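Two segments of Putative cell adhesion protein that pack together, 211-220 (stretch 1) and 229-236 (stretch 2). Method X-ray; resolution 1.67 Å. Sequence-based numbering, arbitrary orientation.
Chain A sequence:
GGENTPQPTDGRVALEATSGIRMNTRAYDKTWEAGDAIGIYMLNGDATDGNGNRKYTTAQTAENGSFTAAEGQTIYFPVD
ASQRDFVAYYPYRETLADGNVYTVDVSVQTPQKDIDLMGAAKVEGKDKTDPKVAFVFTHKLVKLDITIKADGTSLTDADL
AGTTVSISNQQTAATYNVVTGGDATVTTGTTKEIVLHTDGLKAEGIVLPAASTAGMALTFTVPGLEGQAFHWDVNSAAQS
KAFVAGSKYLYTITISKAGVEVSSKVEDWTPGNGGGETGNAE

Stretch 1 211-220: ASTAGMALTF
Stretch 2 (229-236) AFHWDVNS

Two neighbouring antiparallel strands show how a backbone ladder fixes register while the side chains on its two faces take up different chemistry. Here strand 217-220 of the first stretch lies beside strand 229-233 of the second, their N-to-C directions 161° apart and their axes approaching to 4.5 Å. Phi/psi values are extended throughout, from -134/146 at A217 to -112/113 at F220, and from -110/128 at A229 to -78/117 at D233. Together the stretches bury 685 Å².

Read along the second stretch, the contact opens at A229, whose CB lies 4.0 Å from T219 CG2 and whose CA makes a CA-H...O contact of 3.3 Å to F220 O. F230 then forms a hydrogen-bonded pair with F220, CA to CA 5.1 Å: F230 N donates to F220 O at 2.9 Å and F220 N to F230 O at 2.8 Å, both nearly straight at about 170°. Both phenylalanines are m, with chi2 of -90° at F230 and 90° at F220. Their CB atoms stand 4.4 Å apart on one face of the sheet, but the end of the F230 side chain leads away.

H231 pairs with T219 at a non-hydrogen-bonded position, where the CA atoms draw in to 4.6 Å and the side chains share the other face. With H231 at chi1 -48° and chi2 -87°, and T219 in m, H231 ND1 donates a 3.0 Å hydrogen bond to T219 OG1, which sits at the edge of the imidazole, near its plane. A side-chain bond thus links a pair that lacks reciprocal backbone bonds.

W232 returns to the phenylalanine face and the hydrogen-bonded pattern opposite L218, CA to CA 5.2 Å. W232 N reaches L218 O at 2.9 Å, and L218 N reaches W232 O at 2.8 Å. The indole (chi1 t, chi2 80°) meets the leucine (m, t) through W232 CE3 and L218 CD1, 3.8 Å apart, an apolar contact on the face where L218 is buried.

D233 pairs with A217, CA to CA 4.4 Å, on the face of H231 and T219. Its chi1 of -93° lies between wells, and D233 OD1 stands 4.0 Å from A217 CB.

Beyond the strand, residues 234-236 form a 3-10 segment, beginning at -55/-39. V234 N still donates to M216 O at 3.0 Å, extending the bonding past the paired strands. The valine is t; its CG2 lies 4.0 Å from L218 CG and 4.2 Å from the CB of M216, a selenomethionine (m, t, t), while V234 CG1 packs 3.8 Å from T213 CB. T213 (p) starts a type II turn ending at M216, closed by M216 N to T213 O at 3.1 Å, with G215 at 89/-11. The CA-to-CB bond of N235 points toward the first stretch, and its CA lies 5.2 Å from T213 CA. Finally, S236 (p) makes no contact across the stretches; its OG donates to D233 O at 2.7 Å, bracing the segment.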

# COMPACT_ATOMS: atom_id res chain seq x y z
N ALA A 211 -7.53 2.12 14.91
CA ALA A 211 -7.52 1.42 16.19
C ALA A 211 -8.89 0.76 16.44
O ALA A 211 -8.96 -0.30 17.04
CB ALA A 211 -7.17 2.39 17.32
N SER A 212 -9.96 1.36 15.90
CA SER A 212 -11.31 0.81 16.00
C SER A 212 -12.09 0.98 14.70
O SER A 212 -12.11 2.09 14.14
CB SER A 212 -12.08 1.48 17.13
OG SER A 212 -13.40 0.96 17.20
N THR A 213 -12.76 -0.09 14.26
CA THR A 213 -13.63 -0.06 13.07
C THR A 213 -15.09 0.29 13.46
O THR A 213 -16.00 0.17 12.63
CB THR A 213 -13.58 -1.39 12.30
OG1 THR A 213 -13.97 -2.47 13.16
CG2 THR A 213 -12.21 -1.65 11.67
N ALA A 214 -15.33 0.75 14.72
CA ALA A 214 -16.66 1.14 15.19
C ALA A 214 -17.19 2.33 14.40
O ALA A 214 -16.44 3.28 14.13
CB ALA A 214 -16.64 1.45 16.68
N GLY A 215 -18.44 2.25 13.99
CA GLY A 215 -19.07 3.28 13.18
C GLY A 215 -18.88 3.08 11.69
O GLY A 215 -19.50 3.78 10.89
N MSE A 216 -17.98 2.15 11.29
CA MSE A 216 -17.74 1.90 9.87
C MSE A 216 -18.68 0.84 9.34
O MSE A 216 -18.84 -0.22 9.94
CB MSE A 216 -16.30 1.45 9.59
CG MSE A 216 -15.27 2.48 9.94
SE MSE A 216 -13.50 1.67 9.74
CE MSE A 216 -12.48 3.25 10.32
N ALA A 217 -19.27 1.12 8.19
CA ALA A 217 -20.15 0.17 7.55
C ALA A 217 -19.85 0.05 6.07
O ALA A 217 -19.45 1.02 5.43
CB ALA A 217 -21.61 0.59 7.75
N LEU A 218 -20.02 -1.16 5.54
CA LEU A 218 -19.97 -1.40 4.10
C LEU A 218 -21.38 -1.22 3.55
O LEU A 218 -22.32 -1.77 4.14
CB LEU A 218 -19.46 -2.81 3.75
CG LEU A 218 -18.03 -3.19 4.10
CD1 LEU A 218 -17.73 -4.59 3.61
CD2 LEU A 218 -17.02 -2.20 3.49
N THR A 219 -21.54 -0.47 2.45
CA THR A 219 -22.85 -0.31 1.81
C THR A 219 -22.79 -0.99 0.46
O THR A 219 -21.90 -0.70 -0.34
CB THR A 219 -23.29 1.17 1.72
OG1 THR A 219 -23.40 1.68 3.05
CG2 THR A 219 -24.65 1.36 1.00
N PHE A 220 -23.75 -1.89 0.20
CA PHE A 220 -23.87 -2.58 -1.07
C PHE A 220 -25.13 -2.09 -1.75
O PHE A 220 -26.22 -2.35 -1.23
CB PHE A 220 -23.95 -4.11 -0.86
CG PHE A 220 -22.77 -4.65 -0.10
CD1 PHE A 220 -22.79 -4.74 1.29
CD2 PHE A 220 -21.61 -5.04 -0.77
CE1 PHE A 220 -21.68 -5.19 2.00
CE2 PHE A 220 -20.50 -5.49 -0.06
CZ PHE A 220 -20.54 -5.55 1.31
N ALA A 229 -30.14 -0.60 -1.07
CA ALA A 229 -28.86 -0.58 -0.37
C ALA A 229 -28.91 -1.40 0.91
O ALA A 229 -29.82 -1.24 1.73
CB ALA A 229 -28.46 0.86 -0.05
N PHE A 230 -27.94 -2.31 1.05
CA PHE A 230 -27.70 -3.16 2.22
C PHE A 230 -26.51 -2.59 2.97
O PHE A 230 -25.55 -2.18 2.31
CB PHE A 230 -27.40 -4.60 1.80
CG PHE A 230 -28.50 -5.33 1.08
CD1 PHE A 230 -29.43 -6.06 1.78
CD2 PHE A 230 -28.56 -5.32 -0.30
CE1 PHE A 230 -30.45 -6.73 1.12
CE2 PHE A 230 -29.58 -6.00 -0.97
CZ PHE A 230 -30.51 -6.71 -0.25
N HIS A 231 -26.58 -2.54 4.31
CA HIS A 231 -25.51 -2.02 5.16
C HIS A 231 -25.03 -3.10 6.10
O HIS A 231 -25.84 -3.87 6.63
CB HIS A 231 -25.98 -0.79 5.95
CG HIS A 231 -26.69 0.23 5.10
ND1 HIS A 231 -26.00 1.21 4.41
CD2 HIS A 231 -28.01 0.35 4.81
CE1 HIS A 231 -26.91 1.91 3.75
NE2 HIS A 231 -28.14 1.42 3.95
N TRP A 232 -23.71 -3.18 6.31
CA TRP A 232 -23.14 -4.18 7.21
C TRP A 232 -22.05 -3.54 8.05
O TRP A 232 -21.18 -2.85 7.50
CB TRP A 232 -22.62 -5.39 6.42
CG TRP A 232 -21.88 -6.39 7.27
CD1 TRP A 232 -22.41 -7.35 8.08
CD2 TRP A 232 -20.46 -6.48 7.42
NE1 TRP A 232 -21.41 -8.04 8.73
CE2 TRP A 232 -20.20 -7.52 8.35
CE3 TRP A 232 -19.37 -5.77 6.87
CZ2 TRP A 232 -18.90 -7.89 8.71
CZ3 TRP A 232 -18.08 -6.15 7.22
CH2 TRP A 232 -17.85 -7.19 8.13
N ASP A 233 -22.11 -3.73 9.38
CA ASP A 233 -21.14 -3.12 10.29
C ASP A 233 -19.81 -3.88 10.29
O ASP A 233 -19.75 -5.06 10.67
CB ASP A 233 -21.71 -2.99 11.73
CG ASP A 233 -22.37 -1.64 12.00
OD1 ASP A 233 -21.83 -0.60 11.53
OD2 ASP A 233 -23.40 -1.62 12.72
N VAL A 234 -18.74 -3.19 9.86
CA VAL A 234 -17.38 -3.75 9.77
C VAL A 234 -16.94 -4.32 11.13
O VAL A 234 -16.35 -5.40 11.16
CB VAL A 234 -16.37 -2.72 9.22
CG1 VAL A 234 -14.93 -3.25 9.24
CG2 VAL A 234 -16.76 -2.30 7.80
N ASN A 235 -17.28 -3.64 12.24
CA ASN A 235 -16.90 -4.05 13.59
C ASN A 235 -17.61 -5.36 14.05
O ASN A 235 -17.15 -5.99 15.00
CB ASN A 235 -17.17 -2.91 14.58
CG ASN A 235 -16.45 -3.06 15.90
OD1 ASN A 235 -15.23 -2.88 16.00
ND2 ASN A 235 -17.20 -3.43 16.93
N SER A 236 -18.66 -5.80 13.33
CA SER A 236 -19.34 -7.05 13.70
C SER A 236 -18.53 -8.29 13.25
O SER A 236 -18.80 -9.38 13.74
CB SER A 236 -20.77 -7.08 13.15
OG SER A 236 -20.79 -7.35 11.76